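Local coordinates for periplasmic protein (Legionella pneumophila subsp. pneumophila, PDB 4FGO) that binds calcium and belongs to the bacterial transglutaminase-like cysteine proteinases, so it probably acts as a periplasmic cysteine protease, at residues 109-114 against 154-159; 105-110 against 122-127. All coordinates share one frame; numbering follows the deposited sequence.

Interaction 1: residues 109-114 against 154-159; sequences ITYAAS and KPVYSF
Ile109 to Ala113 pair edge to edge with Lys154 to Phe159 as antiparallel neighbours inside the six-stranded sheet, strand 107-114 lying between 153-160 and 119-126. Ile109 and Phe159 form a hydrogen-bonded pair, Ile109 N to Phe159 O at 2.7 Å and Phe159 N returning to Ile109 O. On the face carrying Ile109, Tyr111, Tyr157 and Phe159, two aromatic rings lean over their cross-strand partners. Phe159 has CG between its backbone N and carbonyl carbon (chi1 62°), which swings the ring over Ile109: Ile109 CB sits over one face, offset toward the rim, and Ile109 CG2 meets Phe159 CZ at 3.5 Å. Tyr157 takes the same rotamer, and its ring lies with one face centred over Tyr111 CB, 3.7 Å from the ring centroid. The two tyrosine rings are nearly parallel, 16° between planes, but slid so far apart that they barely overlap; Tyr111 CG meets Tyr157 CE2 at 3.6 Å. The Val156 and Tyr111 side chains lie side by side, pointing the same way, with Val156 CB near Tyr111 CD2. The opposite face pairs hydroxyls: Thr110 OG1 and Ser158 OG share a hydrogen bond of 2.9 Å, and Thr110 OG1 has a second partner in Ser125 OG. Beyond Tyr111 the register slips by one residue. Tyr111 O accepts Val156 N at 2.7 Å and, weakly, Tyr157 N at 3.4 Å. Past the bulge Ala112 faces Pro155 as a non-hydrogen-bonded pair, and hydrogen bonding resumes between Ala113 and Lys154. Val156 and Tyr157 set against the single Tyr111 make this a classic beta bulge within an antiparallel sheet.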
loop_
_atom_site.group_PDB
_atom_site.type_symbol
_atom_site.label_atom_id
_atom_site.label_comp_id
_atom_site.label_asym_id
_atom_site.label_seq_id
_atom_site.Cartn_x
_atom_site.Cartn_y
_atom_site.Cartn_z
ATOM N N ILE A 109 -2.025 6.156 3.113
ATOM C CA ILE A 109 -0.652 6.096 2.661
ATOM C C ILE A 109 0.090 7.222 3.386
ATOM O O ILE A 109 -0.369 8.349 3.384
ATOM C CB ILE A 109 -0.595 6.290 1.146
ATOM C CG1 ILE A 109 -1.525 5.267 0.463
ATOM C CG2 ILE A 109 0.828 6.192 0.655
ATOM C CD1 ILE A 109 -0.835 4.275 -0.399
ATOM N N THR A 110 1.209 6.900 4.024
ATOM C CA THR A 110 1.870 7.834 4.931
ATOM C C THR A 110 3.271 8.182 4.443
ATOM O O THR A 110 4.077 7.309 4.143
ATOM C CB THR A 110 1.988 7.251 6.372
ATOM O OG1 THR A 110 0.679 7.077 6.936
ATOM C CG2 THR A 110 2.789 8.188 7.269
ATOM N N TYR A 111 3.545 9.475 4.379
ATOM C CA TYR A 111 4.866 9.983 4.051
ATOM C C TYR A 111 5.577 10.304 5.368
ATOM O O TYR A 111 5.141 11.176 6.120
ATOM C CB TYR A 111 4.705 11.234 3.177
ATOM C CG TYR A 111 6.006 11.938 2.800
ATOM C CD1 TYR A 111 6.433 12.005 1.478
ATOM C CD2 TYR A 111 6.790 12.555 3.768
ATOM C CE1 TYR A 111 7.622 12.656 1.140
ATOM C CE2 TYR A 111 7.976 13.182 3.449
ATOM C CZ TYR A 111 8.387 13.247 2.136
ATOM O OH TYR A 111 9.573 13.910 1.842
ATOM N N ALA A 112 6.675 9.620 5.646
ATOM C CA ALA A 112 7.346 9.806 6.933
ATOM C C ALA A 112 8.824 10.150 6.794
ATOM O O ALA A 112 9.470 9.764 5.821
ATOM C CB ALA A 112 7.172 8.553 7.800
ATOM N N ALA A 113 9.359 10.881 7.768
ATOM C CA ALA A 113 10.798 11.065 7.865
ATOM C C ALA A 113 11.405 9.856 8.574
ATOM O O ALA A 113 10.979 9.481 9.678
ATOM C CB ALA A 113 11.132 12.358 8.607
ATOM N N SER A 114 12.379 9.228 7.920
ATOM C CA SER A 114 13.027 8.040 8.459
ATOM C C SER A 114 14.372 8.382 9.091
ATOM O O SER A 114 15.253 8.913 8.424
ATOM C CB SER A 114 13.241 7.005 7.357
ATOM O OG SER A 114 13.937 5.880 7.874
ATOM N N LYS A 154 8.817 9.373 11.636
ATOM C CA LYS A 154 8.045 10.538 12.043
ATOM C C LYS A 154 7.196 11.014 10.861
ATOM O O LYS A 154 7.710 11.649 9.917
ATOM C CB LYS A 154 8.955 11.659 12.563
ATOM C CG LYS A 154 8.254 12.632 13.516
ATOM C CD LYS A 154 8.311 14.081 13.006
ATOM C CE LYS A 154 7.129 14.932 13.497
ATOM N NZ LYS A 154 7.116 15.184 14.970
ATOM N N PRO A 155 5.889 10.701 10.898
ATOM C CA PRO A 155 4.972 11.029 9.802
ATOM C C PRO A 155 4.974 12.518 9.518
ATOM O O PRO A 155 5.125 13.302 10.452
ATOM C CB PRO A 155 3.601 10.617 10.351
ATOM C CG PRO A 155 3.894 9.601 11.384
ATOM C CD PRO A 155 5.200 10.022 12.008
ATOM N N VAL A 156 4.828 12.889 8.246
ATOM C CA VAL A 156 4.688 14.274 7.857
ATOM C C VAL A 156 3.286 14.508 7.338
ATOM O O VAL A 156 2.666 15.522 7.648
ATOM C CB VAL A 156 5.709 14.667 6.767
ATOM C CG1 VAL A 156 5.481 16.118 6.314
ATOM C CG2 VAL A 156 7.123 14.455 7.295
ATOM N N TYR A 157 2.779 13.578 6.536
ATOM C CA TYR A 157 1.389 13.662 6.062
ATOM C C TYR A 157 0.869 12.308 5.596
ATOM O O TYR A 157 1.639 11.413 5.303
ATOM C CB TYR A 157 1.231 14.707 4.954
ATOM C CG TYR A 157 1.937 14.419 3.634
ATOM C CD1 TYR A 157 1.324 13.647 2.649
ATOM C CD2 TYR A 157 3.196 14.953 3.358
ATOM C CE1 TYR A 157 1.945 13.396 1.435
ATOM C CE2 TYR A 157 3.831 14.707 2.140
ATOM C CZ TYR A 157 3.199 13.925 1.185
ATOM O OH TYR A 157 3.803 13.662 -0.025
ATOM N N SER A 158 -0.446 12.151 5.539
ATOM C CA SER A 158 -0.996 10.885 5.089
ATOM C C SER A 158 -2.150 11.169 4.186
ATOM O O SER A 158 -2.744 12.229 4.265
ATOM C CB SER A 158 -1.492 10.057 6.279
ATOM O OG SER A 158 -0.421 9.804 7.136
ATOM N N PHE A 159 -2.499 10.199 3.354
ATOM C CA PHE A 159 -3.570 10.423 2.409
ATOM C C PHE A 159 -4.223 9.134 1.951
ATOM O O PHE A 159 -3.661 8.022 2.075
ATOM C CB PHE A 159 -3.050 11.214 1.201
ATOM C CG PHE A 159 -1.985 10.492 0.430
ATOM C CD1 PHE A 159 -2.316 9.694 -0.666
ATOM C CD2 PHE A 159 -0.652 10.577 0.817
ATOM C CE1 PHE A 159 -1.331 9.000 -1.361
ATOM C CE2 PHE A 159 0.340 9.910 0.112
ATOM C CZ PHE A 159 -0.002 9.120 -0.979
#

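Interaction 2: residues 105-110 against 122-127; sequences DQLRIT and MVLSFY
Arg108 reaches across to Tyr127 at the open end of a beta hairpin, strands 107-114 and 119-126 running antiparallel. Its CB and CG both have Tyr127 CE1 as their nearest ring atom, and CD comes closest to it at 3.8 Å. With the chain extended from CG to NE, the guanidinium is carried over the ring: CZ stands 4.7 Å from the Tyr127 centroid, 20° off the ring normal, a cation-pi contact with the planes tilted 39° apart. NE, also nearest Tyr127 CE1, is buried without a polar partner in the model, while NH1 passes near Tyr127 CZ and OH. Trp165 gives Arg108 a second cation-pi partner. The backbone beneath is regular: Arg108 and Ser125 exchange two bonds, Thr110 and Val123 two more, and Tyr127 N closes the ladder on Gln106 O at 2.8 Å. That same carbonyl oxygen lies at the edge of the Tyr127 ring. On the other face, Leu107 CD2 sits near the plane of the Phe126 ring at its edge, 3.9 Å from CD1, and Leu97 of helix 86-99 touches both Leu107 and Leu124. Back on the face of Arg108, the hydroxyls of Thr110 and Ser125 meet in a short hydrogen bond, OG1 to OG 2.6 Å.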
loop_
_atom_site.group_PDB
_atom_site.type_symbol
_atom_site.label_atom_id
_atom_site.label_comp_id
_atom_site.label_asym_id
_atom_site.label_seq_id
_atom_site.Cartn_x
_atom_site.Cartn_y
_atom_site.Cartn_z
ATOM N N ASP A 105 -11.457 3.763 4.539
ATOM C CA ASP A 105 -11.134 4.844 5.462
ATOM C C ASP A 105 -10.270 4.403 6.654
ATOM O O ASP A 105 -9.840 5.233 7.452
ATOM C CB ASP A 105 -12.414 5.559 5.926
ATOM C CG ASP A 105 -13.274 4.704 6.864
ATOM O OD1 ASP A 105 -14.124 5.286 7.580
ATOM O OD2 ASP A 105 -13.111 3.461 6.892
ATOM N N GLN A 106 -10.019 3.101 6.786
ATOM C CA GLN A 106 -9.114 2.618 7.828
ATOM C C GLN A 106 -7.661 2.558 7.328
ATOM O O GLN A 106 -6.750 2.196 8.069
ATOM C CB GLN A 106 -9.574 1.262 8.365
ATOM C CG GLN A 106 -11.009 1.316 8.891
ATOM C CD GLN A 106 -11.441 0.107 9.700
ATOM O OE1 GLN A 106 -10.674 -0.821 9.946
ATOM N NE2 GLN A 106 -12.691 0.123 10.126
ATOM N N LEU A 107 -7.460 2.930 6.066
ATOM C CA LEU A 107 -6.153 2.820 5.429
ATOM C C LEU A 107 -5.688 4.164 4.866
ATOM O O LEU A 107 -6.438 4.829 4.151
ATOM C CB LEU A 107 -6.216 1.798 4.296
ATOM C CG LEU A 107 -6.474 0.365 4.764
ATOM C CD1 LEU A 107 -6.882 -0.503 3.597
ATOM C CD2 LEU A 107 -5.229 -0.168 5.411
ATOM N N ARG A 108 -4.454 4.545 5.196
ATOM C CA ARG A 108 -3.833 5.776 4.677
ATOM C C ARG A 108 -2.404 5.536 4.220
ATOM O O ARG A 108 -1.656 4.817 4.863
ATOM C CB ARG A 108 -3.808 6.876 5.741
ATOM C CG ARG A 108 -5.169 7.370 6.118
ATOM C CD ARG A 108 -5.153 8.479 7.144
ATOM N NE ARG A 108 -6.519 8.618 7.645
ATOM C CZ ARG A 108 -6.868 9.257 8.756
ATOM N NH1 ARG A 108 -5.949 9.849 9.515
ATOM N NH2 ARG A 108 -8.152 9.294 9.105
ATOM N N ILE A 109 -2.025 6.156 3.113
ATOM C CA ILE A 109 -0.652 6.096 2.661
ATOM C C ILE A 109 0.090 7.222 3.386
ATOM O O ILE A 109 -0.369 8.349 3.384
ATOM C CB ILE A 109 -0.595 6.290 1.146
ATOM C CG1 ILE A 109 -1.525 5.267 0.463
ATOM C CG2 ILE A 109 0.828 6.192 0.655
ATOM C CD1 ILE A 109 -0.835 4.275 -0.399
ATOM N N THR A 110 1.209 6.900 4.024
ATOM C CA THR A 110 1.870 7.834 4.931
ATOM C C THR A 110 3.271 8.182 4.443
ATOM O O THR A 110 4.077 7.309 4.143
ATOM C CB THR A 110 1.988 7.251 6.372
ATOM O OG1 THR A 110 0.679 7.077 6.936
ATOM C CG2 THR A 110 2.789 8.188 7.269
HETATM N N MSE A 122 7.879 6.038 2.560
HETATM C CA MSE A 122 6.447 5.846 2.568
HETATM C C MSE A 122 5.997 4.496 3.114
HETATM O O MSE A 122 6.562 3.472 2.771
HETATM C CB MSE A 122 5.895 5.951 1.173
HETATM C CG MSE A 122 4.448 6.170 1.272
HETATM SE SE MSE A 122 4.082 8.067 0.922
HETATM C CE MSE A 122 3.526 7.480 -0.840
ATOM N N VAL A 123 4.945 4.516 3.921
ATOM C CA VAL A 123 4.384 3.296 4.479
ATOM C C VAL A 123 2.867 3.300 4.320
ATOM O O VAL A 123 2.267 4.299 3.878
ATOM C CB VAL A 123 4.740 3.146 5.971
ATOM C CG1 VAL A 123 6.235 3.066 6.153
ATOM C CG2 VAL A 123 4.154 4.290 6.774
ATOM N N LEU A 124 2.258 2.166 4.653
ATOM C CA LEU A 124 0.812 2.087 4.755
ATOM C C LEU A 124 0.435 2.064 6.224
ATOM O O LEU A 124 0.951 1.254 6.987
ATOM C CB LEU A 124 0.294 0.845 4.036
ATOM C CG LEU A 124 -1.226 0.664 4.052
ATOM C CD1 LEU A 124 -1.905 1.873 3.429
ATOM C CD2 LEU A 124 -1.630 -0.622 3.340
ATOM N N SER A 125 -0.455 2.962 6.622
ATOM C CA SER A 125 -0.927 2.994 8.000
ATOM C C SER A 125 -2.338 2.430 8.075
ATOM O O SER A 125 -3.214 2.839 7.308
ATOM C CB SER A 125 -0.932 4.434 8.539
ATOM O OG SER A 125 0.366 5.000 8.463
ATOM N N PHE A 126 -2.553 1.495 9.001
ATOM C CA PHE A 126 -3.885 0.948 9.223
ATOM C C PHE A 126 -4.417 1.419 10.565
ATOM O O PHE A 126 -3.741 1.281 11.579
ATOM C CB PHE A 126 -3.849 -0.587 9.197
ATOM C CG PHE A 126 -5.106 -1.232 9.733
ATOM C CD1 PHE A 126 -6.285 -1.194 9.009
ATOM C CD2 PHE A 126 -5.098 -1.865 10.966
ATOM C CE1 PHE A 126 -7.446 -1.802 9.508
ATOM C CE2 PHE A 126 -6.259 -2.475 11.472
ATOM C CZ PHE A 126 -7.426 -2.429 10.735
ATOM N N TYR A 127 -5.623 1.977 10.569
ATOM C CA TYR A 127 -6.245 2.471 11.797
ATOM C C TYR A 127 -7.394 1.577 12.256
ATOM O O TYR A 127 -8.483 1.642 11.688
ATOM C CB TYR A 127 -6.784 3.893 11.597
ATOM C CG TYR A 127 -5.696 4.910 11.311
ATOM C CD1 TYR A 127 -5.145 5.026 10.041
ATOM C CD2 TYR A 127 -5.224 5.747 12.317
ATOM C CE1 TYR A 127 -4.147 5.951 9.783
ATOM C CE2 TYR A 127 -4.239 6.686 12.067
ATOM C CZ TYR A 127 -3.703 6.774 10.798
ATOM O OH TYR A 127 -2.709 7.683 10.538
#

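Interactions 1 and 2 use the two edges of strand 107-114 and share Ile109 and Thr110, with centres about 9 Å apart. The hydroxyl bonds of the two contacts have Thr110 OG1 in common, so three hydroxyls run in a row across three strands. On the opposite face, Phe159 CZ of interaction 1 meets selenomethionine Met122 CE of interaction 2 at 3.9 Å, and Met122 SE lies 3.8 Å from Tyr111 CA. This face turns to helix 86-99 and the calcium site: the side chain of Met122 is about 4 Å from that of the calcium ligand Glu87 and about 8 Å from the bound calcium ion.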